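Local coordinates for glutamate racemase (Campylobacter jejuni, PDB 3UHF), which belongs to the Asp/Glu/hydantoin racemase family of two-domain alpha/beta enzymes and holds D-glutamic acid in a pocket of this model, at residues Leu37-Leu40 with Lys41-Glu45; Phe74-Glu77 with Ala78-Phe81; Ala119-Glu122 with Ala123-Ala127; Arg152-Gln156 with Gly157-Ile161; Asp229-Val232 with Glu233-Glu237. One frame throughout, in Å; residues are numbered along the deposited sequence.

Interaction 1 (Leu37-Leu40 with Lys41-Glu45)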
loop_
_atom_site.group_PDB
_atom_site.type_symbol
_atom_site.label_atom_id
_atom_site.label_comp_id
_atom_site.label_asym_id
_atom_site.label_seq_id
_atom_site.Cartn_x
_atom_site.Cartn_y
_atom_site.Cartn_z
ATOM N N LEU A 37 6.784 3.462 0.535
ATOM C CA LEU A 37 7.893 3.193 -0.373
ATOM C C LEU A 37 7.791 1.787 -0.997
ATOM O O LEU A 37 8.305 1.553 -2.086
ATOM C CB LEU A 37 9.236 3.381 0.348
ATOM C CG LEU A 37 9.579 4.821 0.764
ATOM C CD1 LEU A 37 10.846 4.873 1.634
ATOM C CD2 LEU A 37 9.718 5.752 -0.451
ATOM N N SER A 38 7.132 0.853 -0.315
ATOM C CA SER A 38 7.006 -0.494 -0.862
ATOM C C SER A 38 6.140 -0.477 -2.129
ATOM O O SER A 38 6.369 -1.250 -3.071
ATOM C CB SER A 38 6.449 -1.477 0.174
ATOM O OG SER A 38 5.108 -1.175 0.507
ATOM N N VAL A 39 5.157 0.419 -2.142
ATOM C CA VAL A 39 4.305 0.624 -3.306
ATOM C C VAL A 39 5.055 1.423 -4.362
ATOM O O VAL A 39 5.015 1.092 -5.553
ATOM C CB VAL A 39 2.991 1.343 -2.926
ATOM C CG1 VAL A 39 2.184 1.690 -4.178
ATOM C CG2 VAL A 39 2.164 0.456 -1.997
ATOM N N LEU A 40 5.758 2.464 -3.928
ATOM C CA LEU A 40 6.567 3.256 -4.851
ATOM C C LEU A 40 7.533 2.359 -5.625
ATOM O O LEU A 40 7.694 2.502 -6.842
ATOM C CB LEU A 40 7.341 4.338 -4.105
ATOM C CG LEU A 40 8.165 5.250 -5.016
ATOM C CD1 LEU A 40 7.238 6.092 -5.869
ATOM C CD2 LEU A 40 9.116 6.134 -4.208
ATOM N N LYS A 41 8.151 1.420 -4.915
ATOM C CA LYS A 41 9.095 0.499 -5.536
ATOM C C LYS A 41 8.453 -0.258 -6.698
ATOM O O LYS A 41 9.027 -0.344 -7.780
ATOM C CB LYS A 41 9.644 -0.477 -4.497
ATOM C CG LYS A 41 10.713 -1.423 -5.024
ATOM C CD LYS A 41 11.362 -2.159 -3.853
ATOM C CE LYS A 41 12.549 -2.994 -4.295
ATOM N NZ LYS A 41 12.132 -4.105 -5.190
ATOM N N SER A 42 7.256 -0.799 -6.482
ATOM C CA SER A 42 6.580 -1.546 -7.541
ATOM C C SER A 42 6.275 -0.657 -8.734
ATOM O O SER A 42 6.483 -1.059 -9.883
ATOM C CB SER A 42 5.277 -2.164 -7.022
ATOM O OG SER A 42 5.516 -2.975 -5.886
ATOM N N LEU A 43 5.772 0.547 -8.461
ATOM C CA LEU A 43 5.415 1.487 -9.532
ATOM C C LEU A 43 6.622 1.918 -10.345
ATOM O O LEU A 43 6.561 2.042 -11.569
ATOM C CB LEU A 43 4.730 2.721 -8.947
ATOM C CG LEU A 43 3.409 2.466 -8.225
ATOM C CD1 LEU A 43 2.984 3.709 -7.454
ATOM C CD2 LEU A 43 2.332 2.065 -9.235
ATOM N N TYR A 44 7.721 2.135 -9.640
ATOM C CA TYR A 44 8.974 2.583 -10.220
ATOM C C TYR A 44 9.584 1.502 -11.104
ATOM O O TYR A 44 9.994 1.765 -12.242
ATOM C CB TYR A 44 9.911 2.919 -9.058
ATOM C CG TYR A 44 11.250 3.499 -9.412
ATOM C CD1 TYR A 44 11.357 4.701 -10.101
ATOM C CD2 TYR A 44 12.414 2.867 -9.011
ATOM C CE1 TYR A 44 12.598 5.244 -10.400
ATOM C CE2 TYR A 44 13.654 3.398 -9.302
ATOM C CZ TYR A 44 13.743 4.583 -9.993
ATOM O OH TYR A 44 14.985 5.100 -10.282
ATOM N N GLU A 45 9.655 0.283 -10.585
ATOM C CA GLU A 45 10.288 -0.800 -11.333
ATOM C C GLU A 45 9.452 -1.230 -12.535
ATOM O O GLU A 45 9.985 -1.741 -13.525
ATOM C CB GLU A 45 10.616 -1.978 -10.410
ATOM C CG GLU A 45 11.585 -1.580 -9.293
ATOM C CD GLU A 45 11.922 -2.717 -8.338
ATOM O OE1 GLU A 45 11.294 -3.798 -8.417
ATOM O OE2 GLU A 45 12.825 -2.522 -7.494
#
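Lys41 N, Leu43 N and Tyr44 N reach back four residues to the carbonyls of Leu37, Val39 and Leu40, so the stretch is plain alpha-helix; the bond from Tyr44 N to Leu40 O measures 2.8 Å. On the buried side Val39 and Leu43 run side by side and point the same way, with Val39 CG1 3.9 Å from Leu43 CD1. CG1 is the branch of Val39 set anti to the backbone N (chi1 174°), which turns it along the helix to meet the leucine. Leu43 CG also rests on the carbonyl of Val39, 3.4 Å from its O. This is the crossover helix 37-45 of a beta-alpha-beta unit, between strands 26-31 and 51-56. Val39 and Leu43 face helix 227-238, where Ile231, Val232 and Leu235 receive them, while Leu37 and Leu40 lie against Phe252 of strand 249-254. The buried Ser38 hydroxyl lies between two carbonyl oxygens, Thr205 O and Gly35 O, which share its hydrogen bonding, and that of Ser42 is taken up by Asp229. On the outer side Lys41 runs extended to a bend at its last torsion (chi4 -65°), which carries NZ to within 2.9 Å of Glu45 OE2. In this salt bridge, which spans one turn, NZ comes to OE2 on the syn side, about 29° out of the carboxylate plane.

Interaction 2 (Phe74-Glu77 with Ala78-Phe81)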
loop_
_atom_site.group_PDB
_atom_site.type_symbol
_atom_site.label_atom_id
_atom_site.label_comp_id
_atom_site.label_asym_id
_atom_site.label_seq_id
_atom_site.Cartn_x
_atom_site.Cartn_y
_atom_site.Cartn_z
ATOM N N PHE A 74 -6.766 14.039 7.610
ATOM C CA PHE A 74 -5.363 14.045 7.201
ATOM C C PHE A 74 -5.181 13.802 5.687
ATOM O O PHE A 74 -4.332 14.422 5.048
ATOM C CB PHE A 74 -4.568 12.998 7.992
ATOM C CG PHE A 74 -4.327 13.373 9.449
ATOM C CD1 PHE A 74 -4.736 14.605 9.945
ATOM C CD2 PHE A 74 -3.687 12.496 10.307
ATOM C CE1 PHE A 74 -4.515 14.954 11.272
ATOM C CE2 PHE A 74 -3.458 12.849 11.644
ATOM C CZ PHE A 74 -3.873 14.074 12.119
ATOM N N CYS A 75 -5.958 12.883 5.126
ATOM C CA CYS A 75 -5.865 12.598 3.691
ATOM C C CYS A 75 -6.281 13.792 2.835
ATOM O O CYS A 75 -5.647 14.092 1.815
ATOM C CB CYS A 75 -6.707 11.376 3.321
ATOM S SG CYS A 75 -6.046 9.836 4.003
ATOM N N LEU A 76 -7.351 14.467 3.234
ATOM C CA LEU A 76 -7.787 15.654 2.502
ATOM C C LEU A 76 -6.723 16.753 2.543
ATOM O O LEU A 76 -6.554 17.488 1.575
ATOM C CB LEU A 76 -9.139 16.165 3.015
ATOM C CG LEU A 76 -10.339 15.303 2.600
ATOM C CD1 LEU A 76 -11.609 15.747 3.313
ATOM C CD2 LEU A 76 -10.536 15.338 1.084
ATOM N N GLU A 77 -5.996 16.859 3.656
ATOM C CA GLU A 77 -4.888 17.802 3.718
ATOM C C GLU A 77 -3.796 17.406 2.733
ATOM O O GLU A 77 -3.165 18.261 2.113
ATOM C CB GLU A 77 -4.318 17.889 5.136
ATOM C CG GLU A 77 -5.311 18.393 6.169
ATOM C CD GLU A 77 -4.680 18.534 7.548
ATOM O OE1 GLU A 77 -3.483 18.205 7.677
ATOM O OE2 GLU A 77 -5.374 18.982 8.487
ATOM N N ALA A 78 -3.585 16.104 2.586
ATOM C CA ALA A 78 -2.590 15.603 1.649
ATOM C C ALA A 78 -2.996 15.960 0.221
ATOM O O ALA A 78 -2.167 16.379 -0.592
ATOM C CB ALA A 78 -2.425 14.094 1.803
ATOM N N LEU A 79 -4.280 15.814 -0.076
ATOM C CA LEU A 79 -4.784 16.206 -1.387
ATOM C C LEU A 79 -4.462 17.682 -1.653
ATOM O O LEU A 79 -3.986 18.033 -2.734
ATOM C CB LEU A 79 -6.289 15.941 -1.485
ATOM C CG LEU A 79 -6.944 16.242 -2.833
ATOM C CD1 LEU A 79 -6.240 15.483 -3.945
ATOM C CD2 LEU A 79 -8.422 15.904 -2.794
ATOM N N ASP A 80 -4.695 18.536 -0.659
ATOM C CA ASP A 80 -4.344 19.949 -0.769
ATOM C C ASP A 80 -2.867 20.137 -1.106
ATOM O O ASP A 80 -2.525 20.940 -1.965
ATOM C CB ASP A 80 -4.654 20.695 0.527
ATOM C CG ASP A 80 -6.134 20.884 0.759
ATOM O OD1 ASP A 80 -6.922 20.697 -0.186
ATOM O OD2 ASP A 80 -6.500 21.233 1.900
ATOM N N PHE A 81 -1.999 19.390 -0.429
ATOM C CA PHE A 81 -0.562 19.469 -0.676
ATOM C C PHE A 81 -0.216 19.171 -2.126
ATOM O O PHE A 81 0.642 19.825 -2.717
ATOM C CB PHE A 81 0.213 18.501 0.226
ATOM C CG PHE A 81 1.678 18.429 -0.095
ATOM C CD1 PHE A 81 2.553 19.392 0.393
ATOM C CD2 PHE A 81 2.182 17.415 -0.896
ATOM C CE1 PHE A 81 3.904 19.340 0.091
ATOM C CE2 PHE A 81 3.531 17.358 -1.205
ATOM C CZ PHE A 81 4.393 18.321 -0.711
HETATM O O HOH W 1 -8.703 18.388 0.057
#
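Leu76 O is where backbone, side chain and solvent come together: Asp80 N donates to it at 3.1 Å, and a water donates to it at 2.8 Å. The same water also donates to Asp80 OD1, at 2.9 Å from that oxygen, and so ties the carboxylate to the carbonyl one turn back. Asp80 CG lies anti to its own carbonyl carbon (chi1 -72°), which folds the carboxylate back over the preceding turn, with CG 3.5 Å from Leu76 O. Three further bonds of the same helical pattern run alongside, from Ala78 N to Phe74 O, Leu79 N to Cys75 O and Phe81 N to Glu77 O. Ala78 CB packs down on the carbonyl of Cys75, 3.2 Å from its O. All this belongs to helix 68-82, which covers one face of the five-stranded parallel sheet, Cys75 and Ala78 lying on Phe30 of strand 26-31. Leu79 turns to Leu105 and Lys108 of helix 102-108, and its CD2 is 4.5 Å from Leu76 CD2, a loose apolar contact. Farther out, Arg60 pairs with Glu77 OE1 and makes a cation-pi contact with the Phe74 ring, while the Phe81 ring stacks with Tyr55.

Interaction 3 (Ala119-Glu122 with Ala123-Ala127)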
loop_
_atom_site.group_PDB
_atom_site.type_symbol
_atom_site.label_atom_id
_atom_site.label_comp_id
_atom_site.label_asym_id
_atom_site.label_seq_id
_atom_site.Cartn_x
_atom_site.Cartn_y
_atom_site.Cartn_z
ATOM N N ALA A 119 -7.371 -3.312 -5.765
ATOM C CA ALA A 119 -6.296 -3.998 -6.464
ATOM C C ALA A 119 -5.851 -5.275 -5.753
ATOM O O ALA A 119 -5.622 -6.298 -6.395
ATOM C CB ALA A 119 -5.111 -3.055 -6.635
ATOM N N GLY A 120 -5.690 -5.206 -4.436
ATOM C CA GLY A 120 -5.256 -6.362 -3.669
ATOM C C GLY A 120 -6.285 -7.487 -3.695
ATOM O O GLY A 120 -5.947 -8.666 -3.776
ATOM N N VAL A 121 -7.559 -7.128 -3.614
ATOM C CA VAL A 121 -8.617 -8.130 -3.753
ATOM C C VAL A 121 -8.603 -8.789 -5.138
ATOM O O VAL A 121 -8.676 -10.021 -5.256
ATOM C CB VAL A 121 -9.996 -7.516 -3.446
ATOM C CG1 VAL A 121 -11.110 -8.487 -3.818
ATOM C CG2 VAL A 121 -10.063 -7.140 -1.960
ATOM N N GLU A 122 -8.505 -7.973 -6.182
ATOM C CA GLU A 122 -8.408 -8.489 -7.546
ATOM C C GLU A 122 -7.224 -9.455 -7.691
ATOM O O GLU A 122 -7.358 -10.522 -8.289
ATOM C CB GLU A 122 -8.268 -7.344 -8.558
ATOM C CG GLU A 122 -7.848 -7.827 -9.948
ATOM C CD GLU A 122 -7.690 -6.708 -10.954
ATOM O OE1 GLU A 122 -8.317 -5.637 -10.781
ATOM O OE2 GLU A 122 -6.935 -6.914 -11.926
ATOM N N ALA A 123 -6.070 -9.080 -7.137
ATOM C CA ALA A 123 -4.877 -9.922 -7.233
ATOM C C ALA A 123 -5.063 -11.261 -6.516
ATOM O O ALA A 123 -4.577 -12.308 -6.980
ATOM C CB ALA A 123 -3.657 -9.181 -6.676
ATOM N N THR A 124 -5.783 -11.231 -5.398
ATOM C CA THR A 124 -6.058 -12.440 -4.625
ATOM C C THR A 124 -6.961 -13.397 -5.402
ATOM O O THR A 124 -6.710 -14.604 -5.451
ATOM C CB THR A 124 -6.712 -12.101 -3.260
ATOM O OG1 THR A 124 -5.882 -11.177 -2.548
ATOM C CG2 THR A 124 -6.908 -13.356 -2.405
ATOM N N ILE A 125 -8.009 -12.856 -6.018
ATOM C CA ILE A 125 -8.893 -13.662 -6.859
ATOM C C ILE A 125 -8.145 -14.275 -8.052
ATOM O O ILE A 125 -8.331 -15.450 -8.377
ATOM C CB ILE A 125 -10.105 -12.834 -7.330
ATOM C CG1 ILE A 125 -10.983 -12.481 -6.119
ATOM C CG2 ILE A 125 -10.896 -13.597 -8.392
ATOM C CD1 ILE A 125 -12.121 -11.529 -6.438
ATOM N N LYS A 126 -7.277 -13.501 -8.694
ATOM C CA LYS A 126 -6.476 -14.049 -9.786
ATOM C C LYS A 126 -5.550 -15.172 -9.311
ATOM O O LYS A 126 -5.350 -16.159 -10.018
ATOM C CB LYS A 126 -5.628 -12.970 -10.438
ATOM C CG LYS A 126 -6.385 -11.974 -11.311
ATOM C CD LYS A 126 -5.362 -11.050 -11.972
ATOM C CE LYS A 126 -6.006 -9.891 -12.710
ATOM N NZ LYS A 126 -4.986 -8.834 -12.967
ATOM N N ALA A 127 -4.985 -15.010 -8.116
ATOM C CA ALA A 127 -4.034 -15.977 -7.588
ATOM C C ALA A 127 -4.719 -17.278 -7.166
ATOM O O ALA A 127 -4.170 -18.362 -7.352
ATOM C CB ALA A 127 -3.267 -15.378 -6.406
#
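With its OG1 anti to the carbonyl carbon (chi1 -55°), Thr124 turns the hydroxyl back along the helix to Gly120, whereas Glu122 holds CG anti to the backbone N (chi1 167°) and leans forward to Lys126. The Thr124 hydroxyl donates to Gly120 O at 2.8 Å. The same carbonyl accepts Thr124 N at 3.0 Å, and the two donors come from opposite faces of its plane, so one residue grips the oxygen twice and the buried hydroxyl is satisfied within the helix. Glu122 and Lys126, both extended beyond CG, lie side by side and close a salt bridge in which Lys126 NZ stands 2.9 Å from Glu122 OE2, on the anti lone pair. Helix 117-128, to which these turns belong, packs with Ala119 and Ala123 against helix 227-238 and with Thr124 against strands 199-202 and 223-226. Its charged edge extends the network: Lys126 NZ also pairs with Glu237, and Glu122 OE1 with Arg238. Glu122 OE2 lies close to Glu237 OE2; Lys126 and Arg238 probably offset this partly, and one carboxylate may carry a proton. Val121 CG1 meets Ile125 CD1 at 4.1 Å, the side chains crossing at a slant, and Val121 continues onto Tyr149 and Leu153 of helix 148-155.

Interaction 4 (Arg152-Gln156 with Gly157-Ile161)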
loop_
_atom_site.group_PDB
_atom_site.type_symbol
_atom_site.label_atom_id
_atom_site.label_comp_id
_atom_site.label_asym_id
_atom_site.label_seq_id
_atom_site.Cartn_x
_atom_site.Cartn_y
_atom_site.Cartn_z
ATOM N N ARG A 152 -15.466 -6.775 0.297
ATOM C CA ARG A 152 -15.158 -7.028 -1.107
ATOM C C ARG A 152 -15.057 -8.523 -1.375
ATOM O O ARG A 152 -15.665 -9.033 -2.313
ATOM C CB ARG A 152 -13.872 -6.313 -1.528
ATOM C CG ARG A 152 -13.995 -4.800 -1.566
ATOM C CD ARG A 152 -12.708 -4.148 -2.061
ATOM N NE ARG A 152 -12.882 -2.716 -2.301
ATOM C CZ ARG A 152 -13.366 -2.205 -3.429
ATOM N NH1 ARG A 152 -13.725 -3.006 -4.422
ATOM N NH2 ARG A 152 -13.496 -0.892 -3.566
ATOM N N LEU A 153 -14.305 -9.225 -0.539
ATOM C CA LEU A 153 -14.120 -10.665 -0.704
ATOM C C LEU A 153 -15.448 -11.422 -0.577
ATOM O O LEU A 153 -15.762 -12.304 -1.387
ATOM C CB LEU A 153 -13.112 -11.169 0.329
ATOM C CG LEU A 153 -11.683 -10.750 -0.033
ATOM C CD1 LEU A 153 -10.743 -10.928 1.148
ATOM C CD2 LEU A 153 -11.205 -11.550 -1.230
ATOM N N LEU A 154 -16.243 -11.059 0.423
ATOM C CA LEU A 154 -17.564 -11.670 0.583
ATOM C C LEU A 154 -18.466 -11.432 -0.623
ATOM O O LEU A 154 -19.228 -12.317 -1.026
ATOM C CB LEU A 154 -18.250 -11.153 1.856
ATOM C CG LEU A 154 -17.635 -11.612 3.183
ATOM C CD1 LEU A 154 -18.368 -10.974 4.363
ATOM C CD2 LEU A 154 -17.640 -13.129 3.301
ATOM N N SER A 155 -18.381 -10.246 -1.215
ATOM C CA SER A 155 -19.236 -9.924 -2.356
ATOM C C SER A 155 -18.842 -10.750 -3.575
ATOM O O SER A 155 -19.609 -10.863 -4.529
ATOM C CB SER A 155 -19.170 -8.435 -2.696
ATOM O OG SER A 155 -17.952 -8.119 -3.344
ATOM N N GLN A 156 -17.650 -11.335 -3.534
ATOM C CA GLN A 156 -17.186 -12.197 -4.623
ATOM C C GLN A 156 -17.311 -13.676 -4.260
ATOM O O GLN A 156 -16.873 -14.553 -5.006
ATOM C CB GLN A 156 -15.745 -11.844 -5.015
ATOM C CG GLN A 156 -15.637 -10.519 -5.769
ATOM C CD GLN A 156 -16.343 -10.550 -7.117
ATOM O OE1 GLN A 156 -16.234 -11.522 -7.877
ATOM N NE2 GLN A 156 -17.064 -9.478 -7.429
ATOM N N GLY A 157 -17.907 -13.943 -3.104
ATOM C CA GLY A 157 -18.199 -15.305 -2.695
ATOM C C GLY A 157 -17.069 -15.965 -1.933
ATOM O O GLY A 157 -17.163 -17.140 -1.580
ATOM N N TYR A 158 -15.997 -15.217 -1.683
ATOM C CA TYR A 158 -14.863 -15.731 -0.924
ATOM C C TYR A 158 -15.161 -15.592 0.562
ATOM O O TYR A 158 -14.879 -14.555 1.160
ATOM C CB TYR A 158 -13.582 -14.973 -1.275
ATOM C CG TYR A 158 -12.978 -15.425 -2.579
ATOM C CD1 TYR A 158 -13.585 -15.112 -3.789
ATOM C CD2 TYR A 158 -11.817 -16.192 -2.602
ATOM C CE1 TYR A 158 -13.053 -15.544 -4.987
ATOM C CE2 TYR A 158 -11.275 -16.620 -3.800
ATOM C CZ TYR A 158 -11.899 -16.296 -4.985
ATOM O OH TYR A 158 -11.377 -16.720 -6.184
ATOM N N THR A 159 -15.730 -16.639 1.151
ATOM C CA THR A 159 -16.210 -16.567 2.530
ATOM C C THR A 159 -15.267 -17.244 3.519
ATOM O O THR A 159 -15.411 -17.089 4.734
ATOM C CB THR A 159 -17.604 -17.202 2.664
ATOM O OG1 THR A 159 -17.533 -18.586 2.297
ATOM C CG2 THR A 159 -18.597 -16.501 1.754
ATOM N N ASN A 160 -14.292 -17.967 2.983
ATOM C CA ASN A 160 -13.304 -18.673 3.783
ATOM C C ASN A 160 -12.187 -17.713 4.170
ATOM O O ASN A 160 -11.060 -17.829 3.685
ATOM C CB ASN A 160 -12.748 -19.825 2.951
ATOM C CG ASN A 160 -12.120 -20.907 3.786
ATOM O OD1 ASN A 160 -12.072 -20.818 5.009
ATOM N ND2 ASN A 160 -11.646 -21.955 3.123
ATOM N N ILE A 161 -12.503 -16.749 5.028
ATOM C CA ILE A 161 -11.580 -15.663 5.289
ATOM C C ILE A 161 -11.377 -15.368 6.762
ATOM O O ILE A 161 -12.291 -15.491 7.578
ATOM C CB ILE A 161 -12.025 -14.363 4.573
ATOM C CG1 ILE A 161 -13.400 -13.915 5.060
ATOM C CG2 ILE A 161 -12.051 -14.546 3.052
ATOM C CD1 ILE A 161 -14.036 -12.867 4.178
#
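Leu153 O is held by two backbone donors: Tyr158 N reaches it across the helix end at 2.9 Å and Gln156 N from within the last turn at 3.0 Å, on opposite faces of the carbonyl plane. Beside it Gly157 N donates to Leu154 O at 3.0 Å, but stands above that carbonyl, 70° out of its plane, because the chain is already turning off the helix. The bonds Tyr158 N to Leu153 O and Gly157 N to Leu154 O, with the positive phi of Gly157 (89°), make a Schellman motif. Gly157, having no CB, can take this backbone conformation close against Gln156 O. The turn then folds apolar groups over the helix end. Tyr158 CB sits 3.4 Å from Leu153 O, and the edge of its ring comes near Gln156 O, at 3.6 Å from CD1. Leu154, though its CB points away, swings its CD2 onto the returning chain, where it meets Ile161 CD1 at 3.7 Å and Thr159 CG2 at 3.8 Å. Ile161 reaches it through a chi1 of 61°, which puts CG1 between the backbone N and the carbonyl carbon and directs CD1 at the leucine. The stretch leads from helix 148-155 into edge strand 161-165 of the four-stranded parallel sheet. Leu153, Tyr158 and Ile161 lie on Ile135 of the adjoining strand 135-139, and Gln156 and Tyr158 also touch Ile125 of helix 117-128.

Interaction 5 (Asp229-Val232 with Glu233-Glu237)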
loop_
_atom_site.group_PDB
_atom_site.type_symbol
_atom_site.label_atom_id
_atom_site.label_comp_id
_atom_site.label_asym_id
_atom_site.label_seq_id
_atom_site.Cartn_x
_atom_site.Cartn_y
_atom_site.Cartn_z
ATOM N N ASP A 229 2.578 -4.667 -6.036
ATOM C CA ASP A 229 2.487 -5.422 -7.289
ATOM C C ASP A 229 1.033 -5.470 -7.755
ATOM O O ASP A 229 0.756 -5.422 -8.949
ATOM C CB ASP A 229 3.023 -6.840 -7.106
ATOM C CG ASP A 229 4.516 -6.867 -6.784
ATOM O OD1 ASP A 229 5.216 -5.880 -7.102
ATOM O OD2 ASP A 229 4.989 -7.881 -6.221
ATOM N N ALA A 230 0.105 -5.567 -6.807
ATOM C CA ALA A 230 -1.317 -5.604 -7.146
ATOM C C ALA A 230 -1.769 -4.325 -7.846
ATOM O O ALA A 230 -2.474 -4.375 -8.857
ATOM C CB ALA A 230 -2.164 -5.846 -5.896
ATOM N N ILE A 231 -1.383 -3.173 -7.300
ATOM C CA ILE A 231 -1.816 -1.909 -7.882
ATOM C C ILE A 231 -1.173 -1.710 -9.263
ATOM O O ILE A 231 -1.785 -1.123 -10.145
ATOM C CB ILE A 231 -1.579 -0.692 -6.923
ATOM C CG1 ILE A 231 -2.252 0.581 -7.447
ATOM C CG2 ILE A 231 -0.092 -0.418 -6.742
ATOM C CD1 ILE A 231 -3.750 0.483 -7.649
ATOM N N VAL A 232 0.036 -2.223 -9.475
ATOM C CA VAL A 232 0.631 -2.142 -10.816
ATOM C C VAL A 232 -0.265 -2.831 -11.857
ATOM O O VAL A 232 -0.565 -2.262 -12.905
ATOM C CB VAL A 232 2.057 -2.739 -10.880
ATOM C CG1 VAL A 232 2.497 -2.907 -12.324
ATOM C CG2 VAL A 232 3.054 -1.854 -10.116
ATOM N N GLU A 233 -0.713 -4.045 -11.558
ATOM C CA GLU A 233 -1.535 -4.788 -12.515
ATOM C C GLU A 233 -2.884 -4.100 -12.729
ATOM O O GLU A 233 -3.402 -4.031 -13.844
ATOM C CB GLU A 233 -1.739 -6.220 -12.032
ATOM C CG GLU A 233 -0.441 -6.992 -11.893
ATOM C CD GLU A 233 0.333 -7.027 -13.204
ATOM O OE1 GLU A 233 -0.237 -7.494 -14.217
ATOM O OE2 GLU A 233 1.500 -6.574 -13.228
ATOM N N PHE A 234 -3.439 -3.600 -11.631
ATOM C CA PHE A 234 -4.692 -2.853 -11.626
ATOM C C PHE A 234 -4.619 -1.615 -12.520
ATOM O O PHE A 234 -5.530 -1.351 -13.314
ATOM C CB PHE A 234 -5.005 -2.476 -10.164
ATOM C CG PHE A 234 -6.269 -1.673 -9.970
ATOM C CD1 PHE A 234 -7.433 -2.288 -9.533
ATOM C CD2 PHE A 234 -6.276 -0.304 -10.172
ATOM C CE1 PHE A 234 -8.586 -1.557 -9.328
ATOM C CE2 PHE A 234 -7.428 0.432 -9.975
ATOM C CZ PHE A 234 -8.584 -0.195 -9.548
ATOM N N LEU A 235 -3.541 -0.844 -12.390
ATOM C CA LEU A 235 -3.392 0.378 -13.174
ATOM C C LEU A 235 -3.262 0.116 -14.668
ATOM O O LEU A 235 -3.817 0.859 -15.485
ATOM C CB LEU A 235 -2.189 1.186 -12.690
ATOM C CG LEU A 235 -2.432 1.785 -11.303
ATOM C CD1 LEU A 235 -1.171 2.448 -10.772
ATOM C CD2 LEU A 235 -3.587 2.771 -11.366
ATOM N N LYS A 236 -2.525 -0.932 -15.028
ATOM C CA LYS A 236 -2.361 -1.271 -16.444
ATOM C C LYS A 236 -3.695 -1.606 -17.102
ATOM O O LYS A 236 -3.896 -1.372 -18.299
ATOM C CB LYS A 236 -1.348 -2.407 -16.614
ATOM C CG LYS A 236 0.074 -1.987 -16.220
ATOM C CD LYS A 236 1.138 -3.015 -16.594
ATOM C CE LYS A 236 1.168 -4.168 -15.606
ATOM N NZ LYS A 236 2.410 -4.986 -15.729
ATOM N N GLU A 237 -4.622 -2.136 -16.314
ATOM C CA GLU A 237 -5.942 -2.485 -16.829
ATOM C C GLU A 237 -6.913 -1.300 -16.865
ATOM O O GLU A 237 -7.752 -1.208 -17.755
ATOM C CB GLU A 237 -6.546 -3.597 -15.979
ATOM C CG GLU A 237 -5.746 -4.878 -15.972
ATOM C CD GLU A 237 -6.055 -5.726 -14.752
ATOM O OE1 GLU A 237 -5.473 -6.824 -14.618
ATOM O OE2 GLU A 237 -6.877 -5.277 -13.925
HETATM O O HOH W 2 2.734 -6.314 -10.930
#
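Ile231 meets Leu235 and Phe234 of the following turn through its longer branch, although its CB points away from them. From CB the branch is carried forward by CG1, anti to the backbone N (chi1 -170°) and 4.0 Å from Leu235 CD1. A bend at chi2 (59°) then takes the tip, CD1, to Phe234 CD2 at 3.7 Å, coming at the ring on a slant. Leu235 CG rests on the Ile231 carbonyl, 3.2 Å from its O, and that oxygen also takes Leu235 N. These turns are part of helix 227-238, which lies between helices 37-45 and 117-128, and Leu235 also packs on Met89 and Ile91 of strand 89-92. The Phe234 ring meets Tyr114, the planes at about 70°. On the exposed side the side chain of Glu233 is bent at chi2, bringing OE2 to Lys236 NZ in a salt bridge of 3.1 Å. A water donates both to Glu233 OE2 and, at 2.9 Å, to Asp229 O, which already takes Glu233 N in a bond of 3.3 Å. Lys236 crosses Val232 on its way, its CE 3.8 Å from Val232 CG1.

How the interactions relate
The five contacts follow one another along the chain, each local to one helix or, in interaction 4, to a helix end. Interactions 1 and 2 belong to helices beside the five-stranded sheet, with centres 21 Å apart and no touch. Interactions 1, 5, 3 and 4 touch in that order, their centres about 12, 10 and 12 Å apart in turn, with helix 227-238 bridging helices 37-45 and 117-128. This row of helices runs from the five-stranded sheet to the four-stranded one, so interaction 5, late in sequence, joins the two alpha/beta halves. The side chain of Val39, in interaction 1, is about 7 Å from the bound D-glutamic acid, so the row starts close to the pocket.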